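Local coordinates for protein hyaluronidase (Thermobaculum terrenum, PDB 5DIY) that probably acts as a hexosaminidase of glycoside hydrolase family 84, cleaving N-acetylglucosamine from modified proteins, and is here a variant with its predicted proton donor replaced, at residues C[325-328]-C[329-333]; C[435-438]-C[439-443]; C[229-233]-C[234-238]. All coordinates share one frame; numbering follows the deposited sequence.

Contact 1 of 3, residues C[325-328]-C[329-333]; sequences TNLF and KKVQE
Thr325 receives the backbone N-H of Lys329 on its carbonyl oxygen, and the same one-turn step recurs at the next three residues. The first bond is the longest, Thr325 O to Lys329 N being 3.3 Å. Threonine suits the place because its OG1 can reach back to the carbonyl oxygen of Pro321, to which it is hydrogen-bonded. Asn326, on the outer side, takes Lys330 N on its O at 2.9 Å; Lys330 then sends its long chain outward, and its ammonium group forms a salt bridge with Asp334, one turn on, and a hydrogen bond with Thr346. Leu327 makes the apolar step of this turn. With CG anti to the backbone N (chi1 -175°), its branches run alongside Val331, so that CD2 of Leu327 lies 4.0 Å from CG2 of Val331. That same CG2 also lies 3.3 Å from Leu327 O, whose partner is Val331 N. Both side chains point the same way, onto Thr346 of helix 340-362. Phe328 turns its large ring inward, where it stacks on Phe444 and packs against Leu347, while its O accepts Gln332 N at 2.9 Å. The aliphatic CG of Gln332 passes 3.3 Å from Phe328 O, and its side chain continues onto helix 440-451, an amide at the edge of the apolar seam. Lysines outside, phenylalanine and valine buried, and a leucine at the boundary are the mark of an amphipathic alpha-helix, here helix 322-336 packed between two neighbours in the helical region that follows the barrel.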
# COMPACT_ATOMS: atom_id res chain seq x y z
N THR C 325 -2.05 -3.36 -21.44
CA THR C 325 -3.43 -3.62 -21.88
C THR C 325 -3.66 -3.04 -23.27
O THR C 325 -4.14 -3.74 -24.17
CB THR C 325 -4.46 -3.04 -20.89
OG1 THR C 325 -4.34 -3.73 -19.64
CG2 THR C 325 -5.89 -3.21 -21.39
N ASN C 326 -3.29 -1.77 -23.46
CA ASN C 326 -3.42 -1.11 -24.75
C ASN C 326 -2.53 -1.76 -25.82
O ASN C 326 -2.96 -1.96 -26.96
CB ASN C 326 -3.09 0.39 -24.64
CG ASN C 326 -4.07 1.14 -23.75
OD1 ASN C 326 -5.21 0.73 -23.56
ND2 ASN C 326 -3.62 2.25 -23.20
N LEU C 327 -1.29 -2.08 -25.45
CA LEU C 327 -0.34 -2.63 -26.41
C LEU C 327 -0.79 -3.96 -27.01
O LEU C 327 -0.71 -4.14 -28.23
CB LEU C 327 1.05 -2.78 -25.79
CG LEU C 327 2.14 -3.24 -26.77
CD1 LEU C 327 3.41 -2.40 -26.64
CD2 LEU C 327 2.47 -4.72 -26.59
N PHE C 328 -1.27 -4.87 -26.17
CA PHE C 328 -1.68 -6.20 -26.66
C PHE C 328 -2.97 -6.15 -27.46
O PHE C 328 -3.13 -6.90 -28.41
CB PHE C 328 -1.76 -7.23 -25.52
CG PHE C 328 -0.43 -7.56 -24.89
CD1 PHE C 328 0.67 -7.93 -25.67
CD2 PHE C 328 -0.27 -7.54 -23.51
CE1 PHE C 328 1.89 -8.23 -25.09
CE2 PHE C 328 0.94 -7.86 -22.92
CZ PHE C 328 2.03 -8.20 -23.71
N LYS C 329 -3.89 -5.27 -27.08
CA LYS C 329 -5.06 -4.96 -27.90
C LYS C 329 -4.64 -4.43 -29.29
O LYS C 329 -5.19 -4.84 -30.32
CB LYS C 329 -5.96 -3.95 -27.18
CG LYS C 329 -7.21 -3.53 -27.95
CD LYS C 329 -7.93 -2.39 -27.23
CE LYS C 329 -8.82 -1.60 -28.19
NZ LYS C 329 -9.95 -2.41 -28.72
N LYS C 330 -3.65 -3.55 -29.31
CA LYS C 330 -3.12 -3.01 -30.57
C LYS C 330 -2.49 -4.11 -31.43
O LYS C 330 -2.76 -4.20 -32.64
CB LYS C 330 -2.12 -1.89 -30.29
CG LYS C 330 -1.57 -1.19 -31.52
CD LYS C 330 -0.21 -1.74 -31.94
CE LYS C 330 0.30 -1.05 -33.19
NZ LYS C 330 1.45 -1.80 -33.76
N VAL C 331 -1.65 -4.94 -30.80
CA VAL C 331 -1.00 -6.07 -31.48
C VAL C 331 -2.02 -7.05 -32.06
O VAL C 331 -1.87 -7.50 -33.20
CB VAL C 331 -0.02 -6.83 -30.53
CG1 VAL C 331 0.44 -8.16 -31.14
CG2 VAL C 331 1.19 -5.97 -30.19
N GLN C 332 -3.05 -7.38 -31.28
CA GLN C 332 -4.09 -8.29 -31.75
C GLN C 332 -4.88 -7.70 -32.93
O GLN C 332 -5.21 -8.42 -33.88
CB GLN C 332 -5.03 -8.71 -30.62
CG GLN C 332 -4.39 -9.70 -29.64
CD GLN C 332 -5.26 -9.99 -28.41
OE1 GLN C 332 -6.35 -9.44 -28.25
NE2 GLN C 332 -4.76 -10.86 -27.54
N GLU C 333 -5.16 -6.39 -32.89
CA GLU C 333 -5.81 -5.74 -34.03
C GLU C 333 -4.93 -5.79 -35.29
O GLU C 333 -5.43 -6.07 -36.37
CB GLU C 333 -6.25 -4.30 -33.73
CG GLU C 333 -7.03 -3.70 -34.90
CD GLU C 333 -7.85 -2.48 -34.54
OE1 GLU C 333 -7.32 -1.59 -33.85
OE2 GLU C 333 -9.03 -2.42 -34.98

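Contact 2 of 3, residues C[435-438]-C[439-443]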
# COMPACT_ATOMS: atom_id res chain seq x y z
N ARG C 435 1.98 -9.69 -8.30
CA ARG C 435 1.02 -9.20 -9.29
C ARG C 435 1.71 -8.33 -10.35
O ARG C 435 1.09 -7.43 -10.93
CB ARG C 435 -0.10 -8.43 -8.57
CG ARG C 435 -1.32 -8.14 -9.45
CD ARG C 435 -2.63 -8.65 -8.89
NE ARG C 435 -3.35 -7.66 -8.09
CZ ARG C 435 -4.59 -7.21 -8.28
NH1 ARG C 435 -5.37 -7.62 -9.28
NH2 ARG C 435 -5.08 -6.33 -7.42
N VAL C 436 2.99 -8.60 -10.62
CA VAL C 436 3.70 -7.91 -11.70
C VAL C 436 3.04 -8.25 -13.05
O VAL C 436 2.68 -9.40 -13.29
CB VAL C 436 5.22 -8.22 -11.71
CG1 VAL C 436 5.52 -9.65 -12.12
CG2 VAL C 436 5.97 -7.23 -12.59
N CYS C 437 2.84 -7.23 -13.87
CA CYS C 437 2.12 -7.30 -15.16
C CYS C 437 0.62 -7.61 -15.03
O CYS C 437 -0.04 -7.89 -16.04
CB CYS C 437 2.79 -8.29 -16.13
SG CYS C 437 4.58 -8.09 -16.31
N GLY C 438 0.07 -7.50 -13.82
CA GLY C 438 -1.29 -7.95 -13.54
C GLY C 438 -1.56 -9.33 -14.13
O GLY C 438 -0.69 -10.21 -14.10
N ASP C 439 -2.75 -9.49 -14.69
CA ASP C 439 -3.08 -10.63 -15.54
C ASP C 439 -3.05 -10.27 -17.03
O ASP C 439 -3.59 -10.99 -17.86
CB ASP C 439 -4.43 -11.19 -15.12
CG ASP C 439 -4.39 -11.83 -13.75
OD1 ASP C 439 -3.83 -12.95 -13.63
OD2 ASP C 439 -4.88 -11.22 -12.80
N VAL C 440 -2.38 -9.17 -17.38
CA VAL C 440 -2.41 -8.67 -18.75
C VAL C 440 -1.56 -9.57 -19.66
O VAL C 440 -2.02 -9.98 -20.72
CB VAL C 440 -1.91 -7.21 -18.85
CG1 VAL C 440 -2.01 -6.71 -20.29
CG2 VAL C 440 -2.71 -6.30 -17.92
N VAL C 441 -0.35 -9.90 -19.22
CA VAL C 441 0.51 -10.80 -20.00
C VAL C 441 -0.10 -12.20 -20.00
O VAL C 441 -0.19 -12.83 -21.04
CB VAL C 441 1.97 -10.80 -19.49
CG1 VAL C 441 2.81 -11.81 -20.27
CG2 VAL C 441 2.57 -9.42 -19.63
N ARG C 442 -0.57 -12.64 -18.83
CA ARG C 442 -1.29 -13.92 -18.72
C ARG C 442 -2.39 -14.05 -19.77
O ARG C 442 -2.39 -15.02 -20.55
CB ARG C 442 -1.91 -14.08 -17.33
CG ARG C 442 -2.50 -15.45 -17.04
CD ARG C 442 -3.36 -15.43 -15.79
NE ARG C 442 -2.55 -15.13 -14.61
CZ ARG C 442 -1.81 -16.01 -13.95
NH1 ARG C 442 -1.75 -17.28 -14.32
NH2 ARG C 442 -1.10 -15.60 -12.89
N ASN C 443 -3.31 -13.08 -19.80
CA ASN C 443 -4.46 -13.14 -20.70
C ASN C 443 -4.04 -13.10 -22.17
O ASN C 443 -4.65 -13.75 -23.01
CB ASN C 443 -5.49 -12.02 -20.41
CG ASN C 443 -6.11 -12.11 -19.02
OD1 ASN C 443 -6.15 -13.17 -18.39
ND2 ASN C 443 -6.61 -10.98 -18.54
O HOH W 1 -4.15 -8.64 -11.79
O HOH W 2 0.27 -11.26 -16.52
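Cys437 and Val440 join in a local turn-to-helix contact: in the loop between helices 412-428 and 440-451, a type II beta turn from Arg435 to Gly438 leads into the second of these helices. The turn is closed by Gly438 N on Arg435 O, and the next bond, Val440 N to Cys437 O at 3.0 Å, carries the chain into the helix. Gly438 has a positive phi, and any side chain would come too close to Asp439 N, so glycine fits this spot. Cys437 is small enough to tuck in beneath the first helical turn, its CB 3.7 Å from CG2 of Val441. With CG1 anti to the backbone N (chi1 177°), Val441 brings CG2 round to meet it. The two valines complete the buried side: both pack on Leu324, and Val441 also on Trp382.

The polar side is built round Asp439, the N-cap residue. Its carboxylate makes no capping bond; instead OD1 is met nearly along its C-O direction by Arg442 NE at 2.7 Å, a salt bridge one turn apart in which the oxygen sits 24° out of the guanidinium plane. A water joins Asp439 OD2, at 2.9 Å, to Arg435 NH1, at 3.0 Å; NH2 of that arginine forms a salt bridge with Glu234. A second water lies between Gly438 O and Arg442 N, each 2.8 Å away. Asp439 N itself is bonded to Glu320. The early amides of the helix are therefore served by a carbonyl, a water and a carboxylate from another loop, which leaves the aspartate to pair with Arg442 and, through a water, to face Arg435; its negative charge would probably also be favoured by the helix dipole.

Contact 3 of 3, residues C[229-233]-C[234-238]; sequences GGMMP and ELHIG
Met231 and Glu234 are the first and last residues of a type I beta turn, closed by Glu234 N on Met231 O at 2.9 Å, in the long loop between the last two barrel strands, 218-222 and 251-256. Within the loop the packing is tight around a His-carboxylate pair: Glu234 OE1 uses its anti lone pair to accept His236 NE2 at 2.7 Å, with the oxygen close to the ring plane. His236 ND1 is bonded to Pro225 O, so both ring nitrogens appear to donate, consistent with a charged imidazolium. At the edge of the same ring Met231 SD lies 3.9 Å from His236 CE1, a Met-aromatic contact. Flexible and apolar, Met231 spans from this edge towards the site, its side chain about 4 Å from bound N-acetylglucosamine and also from Asp228, at the nearest atoms.

Shortening Glu234 to an alanine removes the carboxylate and is likely to leave His236 NE2 without its acceptor and Arg435 without its salt-bridge mate. Such a double demand suits the reach of a glutamate, whose chain is extended beyond CG. The outer side is looser: Gly230 and Met232 are exposed, and the CB of Met232 points away from residues 234-238. Between the two sides a water gives one hydrogen to Gly230 O and another to Glu234 OE2, 2.9 Å from each.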
# COMPACT_ATOMS: atom_id res chain seq x y z
N GLY C 229 -1.62 -7.84 3.98
CA GLY C 229 -2.75 -8.74 3.74
C GLY C 229 -2.82 -9.15 2.28
O GLY C 229 -1.80 -9.52 1.69
N GLY C 230 -4.01 -9.04 1.69
CA GLY C 230 -4.21 -9.39 0.29
C GLY C 230 -3.52 -8.52 -0.74
O GLY C 230 -3.49 -8.87 -1.92
N MET C 231 -2.98 -7.38 -0.31
CA MET C 231 -2.20 -6.50 -1.19
C MET C 231 -0.71 -6.85 -1.27
O MET C 231 0.00 -6.26 -2.08
CB MET C 231 -2.34 -5.04 -0.72
CG MET C 231 -3.77 -4.51 -0.73
SD MET C 231 -3.81 -2.75 -0.35
CE MET C 231 -3.33 -2.80 1.38
N MET C 232 -0.23 -7.81 -0.45
CA MET C 232 1.20 -8.21 -0.48
C MET C 232 1.80 -8.51 -1.88
O MET C 232 2.94 -8.16 -2.13
CB MET C 232 1.47 -9.38 0.49
CG MET C 232 1.68 -8.96 1.94
SD MET C 232 2.35 -10.28 2.99
CE MET C 232 0.87 -11.25 3.26
N PRO C 233 1.03 -9.14 -2.79
CA PRO C 233 1.55 -9.34 -4.16
C PRO C 233 1.83 -8.08 -4.99
O PRO C 233 2.57 -8.15 -5.97
CB PRO C 233 0.44 -10.17 -4.81
CG PRO C 233 -0.17 -10.92 -3.69
CD PRO C 233 -0.17 -9.95 -2.54
N GLU C 234 1.26 -6.94 -4.59
CA GLU C 234 1.41 -5.68 -5.32
C GLU C 234 2.60 -4.88 -4.83
O GLU C 234 2.69 -4.59 -3.63
CB GLU C 234 0.15 -4.84 -5.18
CG GLU C 234 -1.08 -5.52 -5.74
CD GLU C 234 -2.38 -4.95 -5.20
OE1 GLU C 234 -2.39 -3.85 -4.60
OE2 GLU C 234 -3.40 -5.62 -5.41
N LEU C 235 3.50 -4.50 -5.74
CA LEU C 235 4.59 -3.60 -5.41
C LEU C 235 4.10 -2.15 -5.56
O LEU C 235 4.04 -1.62 -6.68
CB LEU C 235 5.82 -3.84 -6.27
CG LEU C 235 7.04 -2.97 -5.98
CD1 LEU C 235 7.55 -3.21 -4.56
CD2 LEU C 235 8.14 -3.21 -7.00
N HIS C 236 3.78 -1.53 -4.43
CA HIS C 236 3.26 -0.16 -4.42
C HIS C 236 4.40 0.85 -4.43
O HIS C 236 4.70 1.48 -3.41
CB HIS C 236 2.36 0.08 -3.21
CG HIS C 236 1.10 -0.72 -3.22
ND1 HIS C 236 0.34 -0.94 -2.09
CD2 HIS C 236 0.46 -1.36 -4.23
CE1 HIS C 236 -0.72 -1.66 -2.40
NE2 HIS C 236 -0.67 -1.94 -3.69
N ILE C 237 5.03 1.01 -5.59
CA ILE C 237 6.12 1.98 -5.75
C ILE C 237 5.72 3.23 -6.53
O ILE C 237 6.55 4.12 -6.70
CB ILE C 237 7.39 1.34 -6.35
CG1 ILE C 237 7.10 0.58 -7.65
CG2 ILE C 237 8.06 0.45 -5.31
CD1 ILE C 237 8.32 0.33 -8.51
N GLY C 238 4.47 3.33 -6.98
CA GLY C 238 4.01 4.48 -7.75
C GLY C 238 3.90 5.75 -6.92
O GLY C 238 3.89 5.68 -5.69
O HOH W 3 -3.12 -8.44 -4.80

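The chain runs from contact 3 through contact 1 to contact 2, yet in space contact 2 lies in the middle. Its helix start and contact 1 share one apolar seam: Val440 CG1 lies 3.8 Å from Phe328 CD2, joining helices 322-336 and 440-451. Towards the barrel, contact 2 meets contact 3 through a probable backbone hydrogen bond from Arg435 N to Pro233 O, 2.9 Å, besides the charge pair between their side chains. Contact 1 is partly buried and exchanges mainly helical backbone bonds; contacts 2 and 3 are mostly buried, rich in charge and water. Contact 3 alone borders the sugar site; its nearest atoms are about 14 Å from those of contact 1.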